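PDB 3E10: putative NADH Oxidase from Clostridium acetobutylicum, which binds flavin mononucleotide and, as a member of the nitroreductase family, probably acts as an FMN-dependent oxidoreductase. Local coordinates for residues B[34-44]-B[82-93]. Numbering follows the deposited sequence. Where two conformers were deposited one is given.
Sequences APSAGNQQPWE and KMKISEMWEQDM. With FMN (flavin mononucleotide), chain C.
Gln40 is the main bump here: its side chain plugs the hollow between the loop 83-85 and the first turn of the helix that starts at 89. With CG between the backbone N and the carbonyl carbon (chi1 68°) and the chain extended beyond it, the amide is carried in between that loop and Asp92, both ends engaged. Gln40 OE1 accepts a nearly straight bond from Ile85 N at 2.7 Å and a weak one from Lys84 N. Gln40 NE2 reaches the syn side of Asp92 OD2, 2.7 Å away and somewhat out of the carboxylate plane, and gives its other hydrogen to Ile85 O, which takes Met88 N on the opposite face of its carbonyl. Asp92 OD1 is met from above the carboxylate plane by Ala37 N at 2.8 Å, tying the flavin-binding loop to the helix.

Apolar groups fill the hollows around this polar centre. Ala37 CB drops between Ile85 CD1 and Met88 CB, about 3.9 Å from each, and sits over the face of the flavin's dimethylbenzene ring. Ile85 CD1 lies against side-chain-free Gly38, 3.5 Å from Gly38 N. Farther along, Met93 SE sits 3.7 Å from Trp43 CB and also touches Pro42 CG.

In one of its two modelled conformers Lys82 NZ forms salt bridges with Glu44 OE2 and Asp79. Helix 89-106 packs Trp89 and Met93 onto strands 72-79 and 136-145, and the second subunit supplies Arg162 and His164 beside Glu44.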
loop_
_atom_site.group_PDB
_atom_site.type_symbol
_atom_site.label_atom_id
_atom_site.label_comp_id
_atom_site.label_asym_id
_atom_site.label_seq_id
_atom_site.Cartn_x
_atom_site.Cartn_y
_atom_site.Cartn_z
ATOM N N ALA B 34 -4.843 -3.151 7.316
ATOM C CA ALA B 34 -4.794 -3.047 5.865
ATOM C C ALA B 34 -5.833 -3.917 5.181
ATOM O O ALA B 34 -6.242 -4.971 5.704
ATOM C CB ALA B 34 -3.397 -3.388 5.363
ATOM N N PRO B 35 -6.263 -3.481 4.002
ATOM C CA PRO B 35 -7.082 -4.349 3.197
ATOM C C PRO B 35 -6.232 -5.531 2.721
ATOM O O PRO B 35 -5.001 -5.463 2.696
ATOM C CB PRO B 35 -7.504 -3.467 2.029
ATOM C CG PRO B 35 -6.351 -2.542 1.866
ATOM C CD PRO B 35 -5.929 -2.222 3.302
ATOM N N SER B 36 -6.893 -6.619 2.324
ATOM C CA SER B 36 -6.181 -7.776 1.780
ATOM C C SER B 36 -7.104 -8.568 0.892
ATOM O O SER B 36 -8.307 -8.646 1.146
ATOM C CB SER B 36 -5.558 -8.646 2.872
ATOM O OG SER B 36 -6.496 -9.247 3.750
ATOM N N ALA B 37 -6.554 -9.105 -0.182
ATOM C CA ALA B 37 -7.362 -9.880 -1.139
ATOM C C ALA B 37 -8.034 -11.021 -0.407
ATOM O O ALA B 37 -7.399 -11.768 0.352
ATOM C CB ALA B 37 -6.486 -10.380 -2.287
ATOM N N GLY B 38 -9.343 -11.163 -0.610
ATOM C CA GLY B 38 -10.053 -12.233 0.101
ATOM C C GLY B 38 -10.114 -12.091 1.623
ATOM O O GLY B 38 -10.434 -13.039 2.311
ATOM N N ASN B 39 -9.765 -10.916 2.158
ATOM C CA ASN B 39 -9.540 -10.740 3.573
ATOM C C ASN B 39 -8.573 -11.803 4.145
ATOM O O ASN B 39 -8.725 -12.244 5.290
ATOM C CB ASN B 39 -10.864 -10.788 4.352
ATOM C CG ASN B 39 -10.741 -10.267 5.777
ATOM O OD1 ASN B 39 -9.934 -9.383 6.082
ATOM N ND2 ASN B 39 -11.554 -10.830 6.676
ATOM N N GLN B 40 -7.596 -12.192 3.332
ATOM C CA GLN B 40 -6.704 -13.279 3.727
ATOM C C GLN B 40 -5.707 -12.910 4.823
ATOM O O GLN B 40 -5.173 -13.805 5.481
ATOM C CB GLN B 40 -5.978 -13.884 2.512
ATOM C CG GLN B 40 -4.968 -13.001 1.812
ATOM C CD GLN B 40 -4.544 -13.548 0.476
ATOM O OE1 GLN B 40 -4.796 -14.741 0.177
ATOM N NE2 GLN B 40 -3.940 -12.695 -0.364
ATOM N N GLN B 41 -5.458 -11.615 5.018
ATOM C CA GLN B 41 -4.591 -11.145 6.125
ATOM C C GLN B 41 -3.353 -12.016 6.314
ATOM O O GLN B 41 -3.225 -12.686 7.338
ATOM C CB GLN B 41 -5.379 -11.081 7.443
ATOM C CG GLN B 41 -6.620 -10.188 7.410
ATOM C CD GLN B 41 -7.508 -10.341 8.631
ATOM O OE1 GLN B 41 -8.748 -10.456 8.504
ATOM N NE2 GLN B 41 -6.931 -10.284 9.792
ATOM N N PRO B 42 -2.443 -12.015 5.331
ATOM C CA PRO B 42 -1.407 -13.069 5.281
ATOM C C PRO B 42 -0.129 -12.727 6.072
ATOM O O PRO B 42 0.830 -13.495 6.059
ATOM C CB PRO B 42 -1.122 -13.168 3.802
ATOM C CG PRO B 42 -1.254 -11.743 3.323
ATOM C CD PRO B 42 -2.393 -11.150 4.139
ATOM N N TRP B 43 -0.178 -11.645 6.833
ATOM C CA TRP B 43 1.042 -11.033 7.385
ATOM C C TRP B 43 1.532 -11.613 8.708
ATOM O O TRP B 43 0.743 -12.005 9.595
ATOM C CB TRP B 43 0.825 -9.541 7.600
ATOM C CG TRP B 43 -0.596 -9.162 8.006
ATOM C CD1 TRP B 43 -1.231 -9.430 9.182
ATOM C CD2 TRP B 43 -1.524 -8.452 7.200
ATOM N NE1 TRP B 43 -2.507 -8.923 9.150
ATOM C CE2 TRP B 43 -2.702 -8.300 7.946
ATOM C CE3 TRP B 43 -1.454 -7.923 5.914
ATOM C CZ2 TRP B 43 -3.847 -7.668 7.416
ATOM C CZ3 TRP B 43 -2.583 -7.256 5.386
ATOM C CH2 TRP B 43 -3.757 -7.151 6.152
ATOM N N GLU B 44 2.846 -11.600 8.838
ATOM C CA GLU B 44 3.584 -11.892 10.082
ATOM C C GLU B 44 4.669 -10.842 10.189
ATOM O O GLU B 44 5.147 -10.378 9.177
ATOM C CB GLU B 44 4.253 -13.283 9.968
ATOM C CG GLU B 44 3.277 -14.459 9.858
ATOM C CD GLU B 44 2.585 -14.824 11.153
ATOM O OE1 GLU B 44 2.924 -14.245 12.233
ATOM O OE2 GLU B 44 1.666 -15.703 11.107
ATOM N N LYS B 82 -1.580 -19.009 4.808
ATOM C CA LYS B 82 -2.710 -18.124 5.017
ATOM C C LYS B 82 -3.303 -17.588 3.717
ATOM O O LYS B 82 -4.321 -16.900 3.741
ATOM C CB LYS B 82 -2.302 -16.965 5.918
ATOM C CG LYS B 82 -1.883 -17.426 7.287
ATOM C CD LYS B 82 -1.537 -16.254 8.176
ATOM C CE LYS B 82 -1.338 -16.704 9.625
ATOM N NZ LYS B 82 -0.022 -17.373 9.826
HETATM N N MSE B 83 -2.697 -17.905 2.584
HETATM C CA MSE B 83 -3.142 -17.316 1.330
HETATM C C MSE B 83 -4.294 -18.074 0.704
HETATM O O MSE B 83 -4.163 -19.262 0.382
HETATM C CB MSE B 83 -2.017 -17.252 0.325
HETATM C CG MSE B 83 -0.838 -16.415 0.784
HETATM SE SE MSE B 83 0.604 -16.520 -0.457
HETATM C CE MSE B 83 1.941 -15.678 0.613
ATOM N N LYS B 84 -5.391 -17.371 0.525
ATOM C CA LYS B 84 -6.536 -17.811 -0.285
ATOM C C LYS B 84 -6.373 -17.359 -1.746
ATOM O O LYS B 84 -6.825 -18.029 -2.674
ATOM C CB LYS B 84 -7.817 -17.200 0.279
ATOM C CG LYS B 84 -8.116 -17.520 1.736
ATOM C CD LYS B 84 -9.187 -16.558 2.305
ATOM C CE LYS B 84 -9.620 -16.964 3.717
ATOM N NZ LYS B 84 -8.729 -16.483 4.827
ATOM N N ILE B 85 -5.696 -16.221 -1.931
ATOM C CA ILE B 85 -5.455 -15.611 -3.232
ATOM C C ILE B 85 -3.959 -15.281 -3.285
ATOM O O ILE B 85 -3.524 -14.152 -3.048
ATOM C CB ILE B 85 -6.334 -14.335 -3.429
ATOM C CG1 ILE B 85 -7.809 -14.709 -3.251
ATOM C CG2 ILE B 85 -6.092 -13.724 -4.811
ATOM C CD1 ILE B 85 -8.701 -13.530 -3.069
ATOM N N SER B 86 -3.154 -16.288 -3.597
ATOM C CA SER B 86 -1.726 -16.115 -3.550
ATOM C C SER B 86 -1.214 -15.171 -4.625
ATOM O O SER B 86 -0.134 -14.616 -4.499
ATOM C CB SER B 86 -1.027 -17.452 -3.747
ATOM O OG SER B 86 -1.287 -18.033 -5.009
ATOM N N GLU B 87 -2.002 -14.963 -5.667
ATOM C CA GLU B 87 -1.611 -14.074 -6.736
ATOM C C GLU B 87 -1.426 -12.633 -6.257
ATOM O O GLU B 87 -0.749 -11.846 -6.919
ATOM C CB GLU B 87 -2.688 -14.078 -7.820
ATOM C CG GLU B 87 -2.809 -15.374 -8.605
ATOM C CD GLU B 87 -3.745 -16.423 -7.972
ATOM O OE1 GLU B 87 -4.251 -16.231 -6.845
ATOM O OE2 GLU B 87 -3.971 -17.464 -8.650
HETATM N N MSE B 88 -2.066 -12.288 -5.146
HETATM C CA MSE B 88 -2.065 -10.880 -4.746
HETATM C C MSE B 88 -1.387 -10.600 -3.408
HETATM O O MSE B 88 -1.495 -9.507 -2.901
HETATM C CB MSE B 88 -3.484 -10.316 -4.769
HETATM C CG MSE B 88 -3.987 -10.056 -6.176
HETATM SE SE MSE B 88 -5.884 -9.808 -6.238
HETATM C CE MSE B 88 -6.079 -9.946 -8.135
ATOM N N TRP B 89 -0.604 -11.552 -2.884
ATOM C CA TRP B 89 -0.068 -11.352 -1.548
ATOM C C TRP B 89 0.853 -10.149 -1.434
ATOM O O TRP B 89 0.860 -9.521 -0.384
ATOM C CB TRP B 89 0.623 -12.608 -0.996
ATOM C CG TRP B 89 1.951 -12.950 -1.563
ATOM C CD1 TRP B 89 2.193 -13.768 -2.596
ATOM C CD2 TRP B 89 3.228 -12.515 -1.083
ATOM N NE1 TRP B 89 3.553 -13.866 -2.808
ATOM C CE2 TRP B 89 4.208 -13.090 -1.898
ATOM C CE3 TRP B 89 3.629 -11.711 -0.038
ATOM C CZ2 TRP B 89 5.568 -12.892 -1.688
ATOM C CZ3 TRP B 89 4.985 -11.485 0.155
ATOM C CH2 TRP B 89 5.930 -12.084 -0.653
ATOM N N GLU B 90 1.622 -9.837 -2.476
ATOM C CA GLU B 90 2.521 -8.705 -2.360
ATOM C C GLU B 90 1.766 -7.388 -2.250
ATOM O O GLU B 90 2.263 -6.439 -1.649
ATOM C CB GLU B 90 3.519 -8.683 -3.496
ATOM C CG GLU B 90 4.448 -9.888 -3.463
ATOM C CD GLU B 90 4.056 -10.991 -4.419
ATOM O OE1 GLU B 90 2.827 -11.254 -4.577
ATOM O OE2 GLU B 90 4.999 -11.607 -5.000
ATOM N N GLN B 91 0.554 -7.352 -2.802
ATOM C CA GLN B 91 -0.269 -6.149 -2.728
ATOM C C GLN B 91 -0.808 -5.946 -1.330
ATOM O O GLN B 91 -0.768 -4.826 -0.802
ATOM C CB GLN B 91 -1.405 -6.241 -3.760
ATOM C CG GLN B 91 -0.862 -6.309 -5.199
ATOM C CD GLN B 91 -1.939 -6.491 -6.249
ATOM O OE1 GLN B 91 -3.055 -5.992 -6.090
ATOM N NE2 GLN B 91 -1.612 -7.230 -7.328
ATOM N N ASP B 92 -1.296 -7.021 -0.724
ATOM C CA ASP B 92 -1.724 -6.982 0.654
ATOM C C ASP B 92 -0.597 -6.427 1.550
ATOM O O ASP B 92 -0.833 -5.604 2.416
ATOM C CB ASP B 92 -2.010 -8.386 1.177
ATOM C CG ASP B 92 -3.102 -9.134 0.438
ATOM O OD1 ASP B 92 -3.832 -8.518 -0.383
ATOM O OD2 ASP B 92 -3.236 -10.360 0.755
HETATM N N MSE B 93 0.613 -6.949 1.343
HETATM C CA MSE B 93 1.758 -6.601 2.197
HETATM C C MSE B 93 2.208 -5.176 1.970
HETATM O O MSE B 93 2.581 -4.497 2.927
HETATM C CB MSE B 93 2.945 -7.563 1.998
HETATM C CG MSE B 93 2.665 -9.049 2.334
HETATM SE SE MSE B 93 2.013 -9.332 4.123
HETATM C CE MSE B 93 3.557 -8.603 5.069
HETATM N N1 FMN C . -12.946 -6.578 -2.914
HETATM C C2 FMN C . -13.843 -6.912 -3.899
HETATM O O2 FMN C . -15.055 -6.786 -3.705
HETATM N N3 FMN C . -13.423 -7.316 -5.142
HETATM C C4 FMN C . -12.090 -7.530 -5.433
HETATM O O4 FMN C . -11.756 -7.865 -6.583
HETATM C C4A FMN C . -11.157 -7.174 -4.440
HETATM N N5 FMN C . -9.813 -7.291 -4.679
HETATM C C5A FMN C . -8.893 -6.924 -3.725
HETATM C C6 FMN C . -7.529 -7.027 -3.986
HETATM C C7 FMN C . -6.577 -6.654 -3.064
HETATM C C7M FMN C . -5.108 -6.776 -3.413
HETATM C C8 FMN C . -6.988 -6.146 -1.833
HETATM C C8M FMN C . -5.961 -5.515 -0.936
HETATM C C9 FMN C . -8.358 -6.033 -1.558
HETATM C C9A FMN C . -9.320 -6.417 -2.490
HETATM N N10 FMN C . -10.686 -6.360 -2.208
HETATM C C10 FMN C . -11.594 -6.699 -3.192
HETATM C "C1'" FMN C . -11.177 -5.852 -0.875
HETATM C "C2'" FMN C . -11.031 -6.945 0.192
HETATM O "O2'" FMN C . -12.015 -7.958 0.040
HETATM C "C3'" FMN C . -11.094 -6.309 1.573
HETATM O "O3'" FMN C . -9.955 -5.459 1.730
HETATM C "C4'" FMN C . -11.154 -7.347 2.732
HETATM O "O4'" FMN C . -12.333 -8.106 2.703
HETATM C "C5'" FMN C . -11.009 -6.670 4.086
HETATM O "O5'" FMN C . -12.101 -5.802 4.349
HETATM P P FMN C . -11.789 -4.250 4.618
HETATM O O1P FMN C . -11.238 -3.655 3.332
HETATM O O2P FMN C . -13.130 -3.656 4.998
HETATM O O3P FMN C . -10.787 -4.151 5.768
HETATM O O HOH W 1 -9.600 -14.189 6.730
HETATM O O HOH W 2 -6.354 -16.488 5.382
#